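Local coordinates for CRISPR-associated protein, Cse2 family (PDB 3WA8), which probably binds a G-rich crRNA sequence and stabilises the R-loop, as the Cse2 (CasB) small subunit of a type I-E CRISPR Cascade complex, at residues A[15-20]-A[49-54]; A[170-175]-A[181-186]; A[111-116]-A[128-133]; A[70-73]-A[79-82]. All coordinates share one frame; numbering follows the deposited sequence.

Contact 1: A[15-20]-A[49-54]; sequences VRYLRQ and LGRIQD
Tyr17 and Arg51 meet at the ends of their side chains, and the contact is this one pair. Tyr17 belongs to helix 10-21. Arg51 lies in the loop that follows helix 43-49. The two side chains approach from opposite directions and span the 12.9 Å between the CA atoms of Tyr17 and Arg51. The firmer part is on the tyrosine side. There the ring meets that of Phe48, and Tyr17 OH has a second, also weak, hydrogen bond to Leu44 O, both on helix 43-49. The arginine side is looser. Arg51 is exposed, and NH2 is its one atom close to the tyrosine. Arg51 NH2 donates a weak hydrogen bond to Tyr17 OH at 3.3 Å, with an angle of 160° at the hydrogen. The bond is long but fairly straight. The hydroxyl sits near the guanidinium plane, at its edge. The tyrosine ring is turned 54° from that plane, so the two groups do not stack. Arg51 NH2 is also 3.5 Å from Tyr17 CZ. The arginine chain bends at its third torsion (chi3 -57°), which turns the guanidinium away from a fully extended course. The buried area is small, 67 Å² in all. The chemistry is that of a neutral hydroxyl accepting from a cation at the surface. No opposite charge is supplied by the tyrosine, so the link is probably a modest one.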
loop_
_atom_site.group_PDB
_atom_site.type_symbol
_atom_site.label_atom_id
_atom_site.label_comp_id
_atom_site.label_asym_id
_atom_site.label_seq_id
_atom_site.Cartn_x
_atom_site.Cartn_y
_atom_site.Cartn_z
ATOM N N VAL A 15 -4.271 0.570 -10.897
ATOM C CA VAL A 15 -3.121 -0.309 -10.833
ATOM C C VAL A 15 -2.947 -1.087 -12.138
ATOM O O VAL A 15 -1.858 -1.110 -12.681
ATOM C CB VAL A 15 -3.231 -1.228 -9.602
ATOM C CG1 VAL A 15 -2.272 -2.428 -9.697
ATOM C CG2 VAL A 15 -2.984 -0.389 -8.333
ATOM N N ARG A 16 -4.006 -1.688 -12.654
ATOM C CA ARG A 16 -3.966 -2.292 -13.979
ATOM C C ARG A 16 -3.337 -1.357 -15.029
ATOM O O ARG A 16 -2.511 -1.782 -15.836
ATOM C CB ARG A 16 -5.378 -2.709 -14.398
ATOM C CG ARG A 16 -5.532 -3.296 -15.815
ATOM C CD ARG A 16 -6.846 -4.141 -15.927
ATOM N NE ARG A 16 -7.170 -4.743 -14.613
ATOM C CZ ARG A 16 -8.243 -5.489 -14.318
ATOM N NH1 ARG A 16 -9.162 -5.778 -15.252
ATOM N NH2 ARG A 16 -8.393 -5.948 -13.066
ATOM N N TYR A 17 -3.719 -0.086 -14.998
ATOM C CA TYR A 17 -3.297 0.894 -15.986
ATOM C C TYR A 17 -1.804 1.131 -15.862
ATOM O O TYR A 17 -1.094 1.155 -16.872
ATOM C CB TYR A 17 -4.117 2.158 -15.745
ATOM C CG TYR A 17 -3.881 3.411 -16.569
ATOM C CD1 TYR A 17 -4.602 3.679 -17.738
ATOM C CD2 TYR A 17 -3.019 4.395 -16.096
ATOM C CE1 TYR A 17 -4.394 4.901 -18.457
ATOM C CE2 TYR A 17 -2.802 5.586 -16.766
ATOM C CZ TYR A 17 -3.473 5.855 -17.942
ATOM O OH TYR A 17 -3.198 7.090 -18.550
ATOM N N LEU A 18 -1.320 1.279 -14.626
ATOM C CA LEU A 18 0.107 1.428 -14.392
ATOM C C LEU A 18 0.861 0.212 -14.933
ATOM O O LEU A 18 1.901 0.373 -15.574
ATOM C CB LEU A 18 0.430 1.583 -12.918
ATOM C CG LEU A 18 0.037 2.773 -12.051
ATOM C CD1 LEU A 18 0.264 2.405 -10.592
ATOM C CD2 LEU A 18 0.867 3.960 -12.331
ATOM N N ARG A 19 0.343 -0.995 -14.684
ATOM C CA ARG A 19 0.990 -2.222 -15.161
ATOM C C ARG A 19 1.052 -2.299 -16.673
ATOM O O ARG A 19 2.028 -2.787 -17.259
ATOM C CB ARG A 19 0.231 -3.447 -14.682
ATOM C CG ARG A 19 0.155 -3.555 -13.205
ATOM C CD ARG A 19 0.008 -4.969 -12.798
ATOM N NE ARG A 19 0.357 -5.097 -11.388
ATOM C CZ ARG A 19 -0.498 -5.458 -10.443
ATOM N NH1 ARG A 19 -1.752 -5.728 -10.747
ATOM N NH2 ARG A 19 -0.094 -5.560 -9.203
ATOM N N GLN A 20 -0.011 -1.844 -17.313
ATOM C CA GLN A 20 -0.130 -2.055 -18.727
ATOM C C GLN A 20 0.554 -0.968 -19.504
ATOM O O GLN A 20 1.030 -1.228 -20.578
ATOM C CB GLN A 20 -1.586 -2.157 -19.133
ATOM C CG GLN A 20 -2.289 -3.360 -18.557
ATOM C CD GLN A 20 -3.661 -3.542 -19.187
ATOM O OE1 GLN A 20 -4.050 -2.736 -20.041
ATOM N NE2 GLN A 20 -4.399 -4.594 -18.787
ATOM N N LEU A 49 -5.911 10.741 -13.016
ATOM C CA LEU A 49 -6.576 11.620 -12.043
ATOM C C LEU A 49 -7.461 12.649 -12.726
ATOM O O LEU A 49 -8.500 13.016 -12.200
ATOM C CB LEU A 49 -5.570 12.345 -11.157
ATOM C CG LEU A 49 -4.580 11.543 -10.317
ATOM C CD1 LEU A 49 -3.459 12.418 -9.845
ATOM C CD2 LEU A 49 -5.297 10.934 -9.143
ATOM N N GLY A 50 -7.039 13.110 -13.895
ATOM C CA GLY A 50 -7.786 14.106 -14.640
ATOM C C GLY A 50 -9.053 13.559 -15.269
ATOM O O GLY A 50 -9.825 14.303 -15.872
ATOM N N ARG A 51 -9.271 12.258 -15.135
ATOM C CA ARG A 51 -10.458 11.643 -15.697
ATOM C C ARG A 51 -11.513 11.305 -14.644
ATOM O O ARG A 51 -12.514 10.655 -14.941
ATOM C CB ARG A 51 -10.088 10.434 -16.566
ATOM C CG ARG A 51 -9.652 10.824 -17.998
ATOM C CD ARG A 51 -9.469 9.612 -18.919
ATOM N NE ARG A 51 -8.502 8.643 -18.378
ATOM C CZ ARG A 51 -7.184 8.689 -18.583
ATOM N NH1 ARG A 51 -6.643 9.653 -19.328
ATOM N NH2 ARG A 51 -6.396 7.764 -18.045
ATOM N N ILE A 52 -11.307 11.787 -13.422
ATOM C CA ILE A 52 -12.281 11.582 -12.338
ATOM C C ILE A 52 -12.470 12.805 -11.440
ATOM O O ILE A 52 -13.583 13.309 -11.323
ATOM C CB ILE A 52 -11.950 10.334 -11.452
ATOM C CG1 ILE A 52 -10.436 10.084 -11.383
ATOM C CG2 ILE A 52 -12.707 9.098 -11.965
ATOM C CD1 ILE A 52 -9.993 9.381 -10.128
ATOM N N GLN A 53 -11.364 13.267 -10.844
ATOM C CA GLN A 53 -11.292 14.299 -9.774
ATOM C C GLN A 53 -12.334 15.449 -9.747
ATOM O O GLN A 53 -12.835 15.807 -8.670
ATOM C CB GLN A 53 -9.861 14.866 -9.702
ATOM C CG GLN A 53 -9.511 15.522 -8.372
ATOM C CD GLN A 53 -8.264 14.920 -7.718
ATOM O OE1 GLN A 53 -7.902 13.762 -7.969
ATOM N NE2 GLN A 53 -7.610 15.707 -6.860
ATOM N N ASP A 54 -12.627 16.030 -10.913
ATOM C CA ASP A 54 -13.706 17.025 -11.076
ATOM C C ASP A 54 -13.660 18.269 -10.176
ATOM O O ASP A 54 -13.230 19.342 -10.624
ATOM C CB ASP A 54 -15.082 16.356 -10.974
ATOM C CG ASP A 54 -15.623 15.956 -12.321
ATOM O OD1 ASP A 54 -15.073 15.001 -12.914
ATOM O OD2 ASP A 54 -16.592 16.602 -12.787
#

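Contact 2: A[170-175]-A[181-186]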
loop_
_atom_site.group_PDB
_atom_site.type_symbol
_atom_site.label_atom_id
_atom_site.label_comp_id
_atom_site.label_asym_id
_atom_site.label_seq_id
_atom_site.Cartn_x
_atom_site.Cartn_y
_atom_site.Cartn_z
ATOM N N LEU A 170 -6.652 6.056 0.822
ATOM C CA LEU A 170 -7.570 7.131 0.514
ATOM C C LEU A 170 -8.480 7.404 1.680
ATOM O O LEU A 170 -8.954 8.515 1.837
ATOM C CB LEU A 170 -8.369 6.856 -0.746
ATOM C CG LEU A 170 -7.612 7.043 -2.069
ATOM C CD1 LEU A 170 -8.202 6.145 -3.154
ATOM C CD2 LEU A 170 -7.513 8.504 -2.538
ATOM N N ALA A 171 -8.702 6.399 2.526
ATOM C CA ALA A 171 -9.705 6.524 3.590
ATOM C C ALA A 171 -9.105 6.682 4.980
ATOM O O ALA A 171 -9.818 6.673 5.990
ATOM C CB ALA A 171 -10.690 5.383 3.537
ATOM N N TRP A 172 -7.796 6.879 4.998
ATOM C CA TRP A 172 -7.046 7.155 6.209
ATOM C C TRP A 172 -7.645 8.172 7.179
ATOM O O TRP A 172 -7.606 7.931 8.370
ATOM C CB TRP A 172 -5.630 7.579 5.851
ATOM C CG TRP A 172 -4.681 7.384 6.943
ATOM C CD1 TRP A 172 -4.164 8.341 7.762
ATOM C CD2 TRP A 172 -4.126 6.149 7.362
ATOM N NE1 TRP A 172 -3.302 7.780 8.668
ATOM C CE2 TRP A 172 -3.249 6.431 8.438
ATOM C CE3 TRP A 172 -4.272 4.824 6.931
ATOM C CZ2 TRP A 172 -2.533 5.430 9.102
ATOM C CZ3 TRP A 172 -3.555 3.816 7.590
ATOM C CH2 TRP A 172 -2.709 4.127 8.671
ATOM N N ASN A 173 -8.186 9.295 6.699
ATOM C CA ASN A 173 -8.697 10.351 7.588
ATOM C C ASN A 173 -10.166 10.231 7.882
ATOM O O ASN A 173 -10.788 11.228 8.221
ATOM C CB ASN A 173 -8.429 11.752 7.010
ATOM C CG ASN A 173 -6.992 11.919 6.557
ATOM O OD1 ASN A 173 -6.072 11.768 7.370
ATOM N ND2 ASN A 173 -6.775 12.192 5.249
ATOM N N ARG A 174 -10.741 9.044 7.751
ATOM C CA ARG A 174 -12.151 8.881 8.097
ATOM C C ARG A 174 -12.303 8.852 9.597
ATOM O O ARG A 174 -11.368 8.448 10.287
ATOM C CB ARG A 174 -12.711 7.604 7.528
ATOM C CG ARG A 174 -12.999 7.651 6.066
ATOM C CD ARG A 174 -14.176 6.737 5.818
ATOM N NE ARG A 174 -14.258 6.303 4.427
ATOM C CZ ARG A 174 -15.352 5.781 3.882
ATOM N NH1 ARG A 174 -16.465 5.639 4.612
ATOM N NH2 ARG A 174 -15.339 5.417 2.604
ATOM N N GLU A 175 -13.485 9.224 10.092
ATOM C CA GLU A 175 -13.638 9.613 11.503
ATOM C C GLU A 175 -13.398 8.633 12.657
ATOM O O GLU A 175 -12.532 8.897 13.485
ATOM C CB GLU A 175 -14.895 10.439 11.758
ATOM C CG GLU A 175 -14.565 11.898 11.988
ATOM C CD GLU A 175 -15.792 12.778 11.940
ATOM O OE1 GLU A 175 -16.796 12.429 12.592
ATOM O OE2 GLU A 175 -15.757 13.822 11.251
ATOM N N GLN A 181 -8.410 0.669 12.298
ATOM C CA GLN A 181 -9.072 -0.445 12.961
ATOM C C GLN A 181 -8.869 -1.708 12.139
ATOM O O GLN A 181 -8.524 -2.764 12.690
ATOM C CB GLN A 181 -10.572 -0.223 13.082
ATOM C CG GLN A 181 -10.970 0.797 14.049
ATOM C CD GLN A 181 -12.453 0.908 14.153
ATOM O OE1 GLN A 181 -13.150 -0.058 14.448
ATOM N NE2 GLN A 181 -12.953 2.098 13.938
ATOM N N LYS A 182 -9.096 -1.592 10.827
ATOM C CA LYS A 182 -9.189 -2.754 9.953
ATOM C C LYS A 182 -7.837 -3.411 9.897
ATOM O O LYS A 182 -7.722 -4.625 10.043
ATOM C CB LYS A 182 -9.608 -2.332 8.548
ATOM C CG LYS A 182 -10.099 -3.471 7.650
ATOM C CD LYS A 182 -9.814 -3.187 6.181
ATOM C CE LYS A 182 -10.600 -1.988 5.609
ATOM N NZ LYS A 182 -9.999 -1.490 4.331
ATOM N N TRP A 183 -6.809 -2.593 9.701
ATOM C CA TRP A 183 -5.459 -3.095 9.659
ATOM C C TRP A 183 -5.111 -3.808 10.946
ATOM O O TRP A 183 -4.613 -4.926 10.908
ATOM C CB TRP A 183 -4.495 -1.961 9.396
ATOM C CG TRP A 183 -4.501 -1.542 7.981
ATOM C CD1 TRP A 183 -5.461 -1.813 7.044
ATOM C CD2 TRP A 183 -3.524 -0.745 7.326
ATOM N NE1 TRP A 183 -5.136 -1.242 5.842
ATOM C CE2 TRP A 183 -3.959 -0.567 5.985
ATOM C CE3 TRP A 183 -2.331 -0.139 7.739
ATOM C CZ2 TRP A 183 -3.240 0.171 5.056
ATOM C CZ3 TRP A 183 -1.604 0.603 6.807
ATOM C CH2 TRP A 183 -2.066 0.746 5.476
ATOM N N ALA A 184 -5.403 -3.183 12.083
ATOM C CA ALA A 184 -5.017 -3.747 13.354
ATOM C C ALA A 184 -5.609 -5.143 13.513
ATOM O O ALA A 184 -4.950 -6.085 14.008
ATOM C CB ALA A 184 -5.467 -2.846 14.487
ATOM N N ARG A 185 -6.856 -5.283 13.078
ATOM C CA ARG A 185 -7.565 -6.534 13.269
ATOM C C ARG A 185 -6.967 -7.559 12.364
ATOM O O ARG A 185 -6.853 -8.703 12.749
ATOM C CB ARG A 185 -9.062 -6.399 13.012
ATOM C CG ARG A 185 -9.718 -5.385 13.900
ATOM C CD ARG A 185 -11.191 -5.373 13.733
ATOM N NE ARG A 185 -11.686 -4.271 14.518
ATOM C CZ ARG A 185 -12.903 -4.189 15.024
ATOM N NH1 ARG A 185 -13.787 -5.155 14.806
ATOM N NH2 ARG A 185 -13.224 -3.134 15.761
ATOM N N ALA A 186 -6.553 -7.144 11.175
ATOM C CA ALA A 186 -5.952 -8.072 10.241
ATOM C C ALA A 186 -4.672 -8.576 10.845
ATOM O O ALA A 186 -4.445 -9.773 10.884
ATOM C CB ALA A 186 -5.692 -7.416 8.916
#
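The indole of Trp172 points one edge at a face of the Trp183 indole. This is a T-shaped (edge-to-face) pair. The six-membered rings carry it, with centroids 5.4 Å apart and planes at 63°, well short of perpendicular. The side chains themselves cross at about a right angle. The leading atom is Trp172 CZ3. It stands above the Trp183 ring, offset toward the rim, and lies 3.8 Å from Trp183 CZ3. Trp183 CH2 is 4.0 Å from the same Trp172 CZ3, so the atom sits over the outer part of the benzo ring. Trp172 reaches this place from a type I beta turn, Ala171 to Arg174. Its CG lies anti to the backbone N (chi1 -158°), and the long indole carries the contact although its first bond does not aim at helix 178-197. Trp183 points toward the turn from that helix.

The polar ends of both indoles are used elsewhere. Trp183 NE1 is hydrogen-bonded to Asp168 OD2, and Trp172 NE1 to Ala136 O. Each ring is therefore held by a bond at its nitrogen and by packing at its benzo end. An alanine in place of Trp183 would probably leave the edge of Trp172 without its aromatic face and Asp168 without its indole donor. Both rings are buried. The arrangement is that of an aromatic pair in the core of an all-helical protein, here closing the connection between helices 162-170 and 178-197 in the Cse2 family fold.

Contact 3: A[111-116]-A[128-133]; sequences HAIAQL and QRFIAL
The phenyl ring of Phe130 is the flat group here, and Ile113 meets it obliquely, on the CD1 side. Two branches of the isoleucine touch it. Ile113 CG2 lies 3.8 Å from Phe130 CD1 and 3.9 Å from Phe130 CG. Ile113 CD1 lies 3.8 Å from the same Phe130 CD1 and extends along the ring to CE1, at 4.1 Å. The ring has a second aromatic neighbour, since it stacks with Phe187 of helix 178-197. Phe130 swings its ring out opposite the backbone nitrogen (chi1 170°), over to Ile113.

The contact joins helix 109-119 to helix 124-135, two helices that follow each other in the chain with a short connection between. They form a helical hairpin inside the all-helical Cse2 fold. Their nearest CA atoms, of Ile113 and Phe130, are 7.5 Å apart.

Leu133 comes from one turn further along helix 124-135. Its CD2 meets Ile113 CD1 at 3.9 Å. The isoleucine thus bridges both residues: CG2 works on the phenylalanine, while CD1 is shared between phenylalanine and leucine. All three residues are buried, and their meeting is wholly apolar. An alanine at Ile113 would probably open a gap beside Phe130 and leave Leu133 CD2 without its methyl partner. Beyond the pair of helices, Ile113 also packs on Met148 of helix 141-154, and Leu133 reaches Trp183 of helix 178-197.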
loop_
_atom_site.group_PDB
_atom_site.type_symbol
_atom_site.label_atom_id
_atom_site.label_comp_id
_atom_site.label_asym_id
_atom_site.label_seq_id
_atom_site.Cartn_x
_atom_site.Cartn_y
_atom_site.Cartn_z
ATOM N N HIS A 111 -2.415 -7.448 7.013
ATOM C CA HIS A 111 -2.031 -8.840 6.798
ATOM C C HIS A 111 -0.576 -8.953 6.302
ATOM O O HIS A 111 0.171 -9.823 6.778
ATOM C CB HIS A 111 -3.016 -9.581 5.900
ATOM C CG HIS A 111 -2.552 -10.946 5.492
ATOM N ND1 HIS A 111 -2.763 -12.067 6.262
ATOM C CD2 HIS A 111 -1.898 -11.369 4.384
ATOM C CE1 HIS A 111 -2.264 -13.122 5.647
ATOM N NE2 HIS A 111 -1.723 -12.723 4.509
ATOM N N ALA A 112 -0.170 -8.075 5.378
ATOM C CA ALA A 112 1.194 -8.148 4.839
ATOM C C ALA A 112 2.188 -7.953 5.988
ATOM O O ALA A 112 3.164 -8.713 6.111
ATOM C CB ALA A 112 1.417 -7.143 3.728
ATOM N N ILE A 113 1.890 -6.983 6.863
ATOM C CA ILE A 113 2.793 -6.638 7.943
ATOM C C ILE A 113 2.914 -7.787 8.952
ATOM O O ILE A 113 4.020 -8.077 9.460
ATOM C CB ILE A 113 2.411 -5.300 8.603
ATOM C CG1 ILE A 113 2.747 -4.148 7.666
ATOM C CG2 ILE A 113 3.179 -5.067 9.922
ATOM C CD1 ILE A 113 1.897 -2.934 7.888
ATOM N N ALA A 114 1.796 -8.455 9.226
ATOM C CA ALA A 114 1.830 -9.573 10.150
ATOM C C ALA A 114 2.722 -10.662 9.593
ATOM O O ALA A 114 3.487 -11.286 10.331
ATOM C CB ALA A 114 0.461 -10.103 10.388
ATOM N N GLN A 115 2.637 -10.881 8.285
ATOM C CA GLN A 115 3.432 -11.912 7.633
ATOM C C GLN A 115 4.913 -11.605 7.821
ATOM O O GLN A 115 5.723 -12.511 8.066
ATOM C CB GLN A 115 3.075 -12.009 6.149
ATOM C CG GLN A 115 1.845 -12.823 5.880
ATOM C CD GLN A 115 1.443 -12.816 4.432
ATOM O OE1 GLN A 115 1.339 -11.768 3.811
ATOM N NE2 GLN A 115 1.176 -13.989 3.895
ATOM N N LEU A 116 5.251 -10.318 7.713
ATOM C CA LEU A 116 6.605 -9.849 7.911
ATOM C C LEU A 116 7.007 -10.073 9.372
ATOM O O LEU A 116 8.074 -10.646 9.664
ATOM C CB LEU A 116 6.683 -8.388 7.530
ATOM C CG LEU A 116 7.889 -7.635 8.036
ATOM C CD1 LEU A 116 9.138 -8.093 7.298
ATOM C CD2 LEU A 116 7.657 -6.176 7.864
ATOM N N GLN A 128 6.170 -2.637 16.823
ATOM C CA GLN A 128 6.249 -1.229 17.197
ATOM C C GLN A 128 6.212 -0.295 15.999
ATOM O O GLN A 128 5.428 0.648 15.958
ATOM C CB GLN A 128 7.468 -0.972 18.070
ATOM C CG GLN A 128 7.189 -1.263 19.547
ATOM C CD GLN A 128 8.469 -1.382 20.327
ATOM O OE1 GLN A 128 9.524 -0.899 19.876
ATOM N NE2 GLN A 128 8.410 -2.030 21.497
ATOM N N ARG A 129 7.033 -0.594 15.004
ATOM C CA ARG A 129 7.017 0.155 13.766
ATOM C C ARG A 129 5.600 0.148 13.206
ATOM O O ARG A 129 5.148 1.158 12.653
ATOM C CB ARG A 129 8.035 -0.400 12.770
ATOM C CG ARG A 129 8.045 0.330 11.436
ATOM C CD ARG A 129 9.377 0.163 10.706
ATOM N NE ARG A 129 10.297 1.264 10.970
ATOM C CZ ARG A 129 11.617 1.151 10.930
ATOM N NH1 ARG A 129 12.176 -0.021 10.657
ATOM N NH2 ARG A 129 12.389 2.203 11.188
ATOM N N PHE A 130 4.901 -0.970 13.403
ATOM C CA PHE A 130 3.544 -1.128 12.922
ATOM C C PHE A 130 2.555 -0.266 13.697
ATOM O O PHE A 130 1.652 0.366 13.114
ATOM C CB PHE A 130 3.136 -2.601 12.973
ATOM C CG PHE A 130 1.670 -2.837 12.729
ATOM C CD1 PHE A 130 1.048 -2.344 11.589
ATOM C CD2 PHE A 130 0.912 -3.576 13.643
ATOM C CE1 PHE A 130 -0.316 -2.563 11.365
ATOM C CE2 PHE A 130 -0.445 -3.796 13.439
ATOM C CZ PHE A 130 -1.062 -3.296 12.282
ATOM N N ILE A 131 2.708 -0.256 15.016
ATOM C CA ILE A 131 1.842 0.558 15.833
ATOM C C ILE A 131 2.101 2.005 15.449
ATOM O O ILE A 131 1.176 2.789 15.289
ATOM C CB ILE A 131 2.084 0.306 17.317
ATOM C CG1 ILE A 131 1.340 -0.955 17.750
ATOM C CG2 ILE A 131 1.576 1.436 18.125
ATOM C CD1 ILE A 131 1.860 -1.572 19.045
ATOM N N ALA A 132 3.364 2.337 15.236
ATOM C CA ALA A 132 3.714 3.704 14.915
ATOM C C ALA A 132 3.062 4.097 13.608
ATOM O O ALA A 132 2.606 5.225 13.457
ATOM C CB ALA A 132 5.195 3.864 14.828
ATOM N N LEU A 133 3.027 3.159 12.661
ATOM C CA LEU A 133 2.343 3.350 11.399
ATOM C C LEU A 133 0.857 3.634 11.630
ATOM O O LEU A 133 0.314 4.588 11.078
ATOM C CB LEU A 133 2.535 2.128 10.511
ATOM C CG LEU A 133 1.978 2.202 9.097
ATOM C CD1 LEU A 133 2.662 3.240 8.285
ATOM C CD2 LEU A 133 2.094 0.875 8.437
#

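Contact 4: A[70-73]-A[79-82]; sequences GLWA and SELE
Trp72 and Glu80 join helix 59-72 to the short helix 78-82. The two helices follow each other closely in the all-helical Cse2 fold, and a buried indole-to-carboxylate hydrogen bond ties them across the short connection between them. In sequence order, Gly70 comes first and gives backbone to helix 59-72; its O is bonded to Ser74 OG. Leu71 turns its side chain to helix 141-154, where it packs on Leu145 and Val149. Trp72 then supplies the whole contact. Its CB is turned aside from helix 78-82, and the length of the indole makes up the difference. Ala73 follows and packs on Leu27 and Met30 of helix 24-32.

Glu80 points toward Trp72. Its chain bends at the second torsion (chi2 83°), which brings the carboxylate to the nitrogen edge of the indole. The side chains cross at about a right angle, with the ring and carboxylate planes 74° apart. The carboxylate has a stronger partner outside these two segments: Glu80 OE1 forms a salt bridge with Arg19 NH2 of helix 10-21. The buried acid therefore probably keeps its negative charge, with the guanidinium and the indole N-H both near it. Trp72 also meets Trp162 edge-to-face and packs on Leu18. The nearest CA atoms, Trp72 and Glu80, are 9.0 Å apart. The bond between helices is Trp72 NE1 to Glu80 OE2 at 3.0 Å, with an angle of 143° at the hydrogen, and it reaches the oxygen from above the carboxylate plane.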
loop_
_atom_site.group_PDB
_atom_site.type_symbol
_atom_site.label_atom_id
_atom_site.label_comp_id
_atom_site.label_asym_id
_atom_site.label_seq_id
_atom_site.Cartn_x
_atom_site.Cartn_y
_atom_site.Cartn_z
ATOM N N GLY A 70 4.655 5.392 -6.821
ATOM C CA GLY A 70 6.078 5.337 -6.509
ATOM C C GLY A 70 6.464 4.032 -5.857
ATOM O O GLY A 70 7.475 3.415 -6.234
ATOM N N LEU A 71 5.663 3.590 -4.885
ATOM C CA LEU A 71 6.018 2.381 -4.173
ATOM C C LEU A 71 5.947 1.215 -5.138
ATOM O O LEU A 71 6.823 0.349 -5.149
ATOM C CB LEU A 71 5.103 2.137 -2.986
ATOM C CG LEU A 71 5.284 3.148 -1.856
ATOM C CD1 LEU A 71 4.124 3.126 -0.816
ATOM C CD2 LEU A 71 6.654 2.974 -1.230
ATOM N N TRP A 72 4.911 1.219 -5.968
ATOM C CA TRP A 72 4.686 0.131 -6.869
ATOM C C TRP A 72 5.865 0.116 -7.830
ATOM O O TRP A 72 6.428 -0.933 -8.135
ATOM C CB TRP A 72 3.352 0.314 -7.589
ATOM C CG TRP A 72 3.225 -0.561 -8.759
ATOM C CD1 TRP A 72 2.927 -1.884 -8.749
ATOM C CD2 TRP A 72 3.445 -0.203 -10.135
ATOM N NE1 TRP A 72 2.961 -2.383 -10.037
ATOM C CE2 TRP A 72 3.269 -1.365 -10.903
ATOM C CE3 TRP A 72 3.785 0.987 -10.789
ATOM C CZ2 TRP A 72 3.390 -1.372 -12.298
ATOM C CZ3 TRP A 72 3.911 0.975 -12.190
ATOM C CH2 TRP A 72 3.715 -0.193 -12.919
ATOM N N ALA A 73 6.257 1.309 -8.276
ATOM C CA ALA A 73 7.344 1.474 -9.243
ATOM C C ALA A 73 8.673 1.047 -8.633
ATOM O O ALA A 73 9.665 0.928 -9.326
ATOM C CB ALA A 73 7.395 2.903 -9.678
ATOM N N SER A 79 5.634 -11.749 -5.884
ATOM C CA SER A 79 4.198 -11.653 -6.055
ATOM C C SER A 79 3.791 -10.701 -7.169
ATOM O O SER A 79 2.814 -10.968 -7.862
ATOM C CB SER A 79 3.546 -11.250 -4.750
ATOM O OG SER A 79 3.840 -12.208 -3.742
ATOM N N GLU A 80 4.536 -9.619 -7.377
ATOM C CA GLU A 80 4.233 -8.726 -8.499
ATOM C C GLU A 80 4.564 -9.371 -9.848
ATOM O O GLU A 80 3.964 -9.032 -10.873
ATOM C CB GLU A 80 4.935 -7.374 -8.351
ATOM C CG GLU A 80 5.023 -6.550 -9.640
ATOM C CD GLU A 80 3.771 -5.726 -9.961
ATOM O OE1 GLU A 80 2.822 -5.658 -9.154
ATOM O OE2 GLU A 80 3.755 -5.112 -11.049
ATOM N N LEU A 81 5.504 -10.304 -9.861
ATOM C CA LEU A 81 5.814 -10.984 -11.105
ATOM C C LEU A 81 4.655 -11.896 -11.492
ATOM O O LEU A 81 4.442 -12.172 -12.668
ATOM C CB LEU A 81 7.121 -11.762 -10.992
ATOM C CG LEU A 81 8.352 -10.982 -10.527
ATOM C CD1 LEU A 81 9.576 -11.874 -10.517
ATOM C CD2 LEU A 81 8.596 -9.774 -11.396
ATOM N N GLU A 82 3.893 -12.340 -10.491
ATOM C CA GLU A 82 2.669 -13.108 -10.721
ATOM C C GLU A 82 1.493 -12.261 -11.215
ATOM O O GLU A 82 0.743 -12.699 -12.095
ATOM C CB GLU A 82 2.287 -13.885 -9.472
ATOM C CG GLU A 82 2.566 -15.359 -9.630
ATOM C CD GLU A 82 3.156 -16.018 -8.394
ATOM O OE1 GLU A 82 3.285 -15.363 -7.331
ATOM O OE2 GLU A 82 3.495 -17.221 -8.503
#

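In the fold
Along the chain the four contacts come in the order 1, 4, 3, 2, each closing before the next opens. They lie in one all-helical chain. Contacts 1 and 4 have centres about 16 Å apart and touch where helix 10-21 packs on helices 59-72 and 78-82. Contacts 2 and 3 are closer, with centres about 13 Å apart, and touch where helix 178-197 lies against helix 124-135. Contacts 1 and 3 are about 28 Å apart between centres, on opposite sides of the chain's centre, as are 2 and 4 at about 23 Å. The two pairs do not touch each other directly: one holds earlier helices of the chain together, the other later ones.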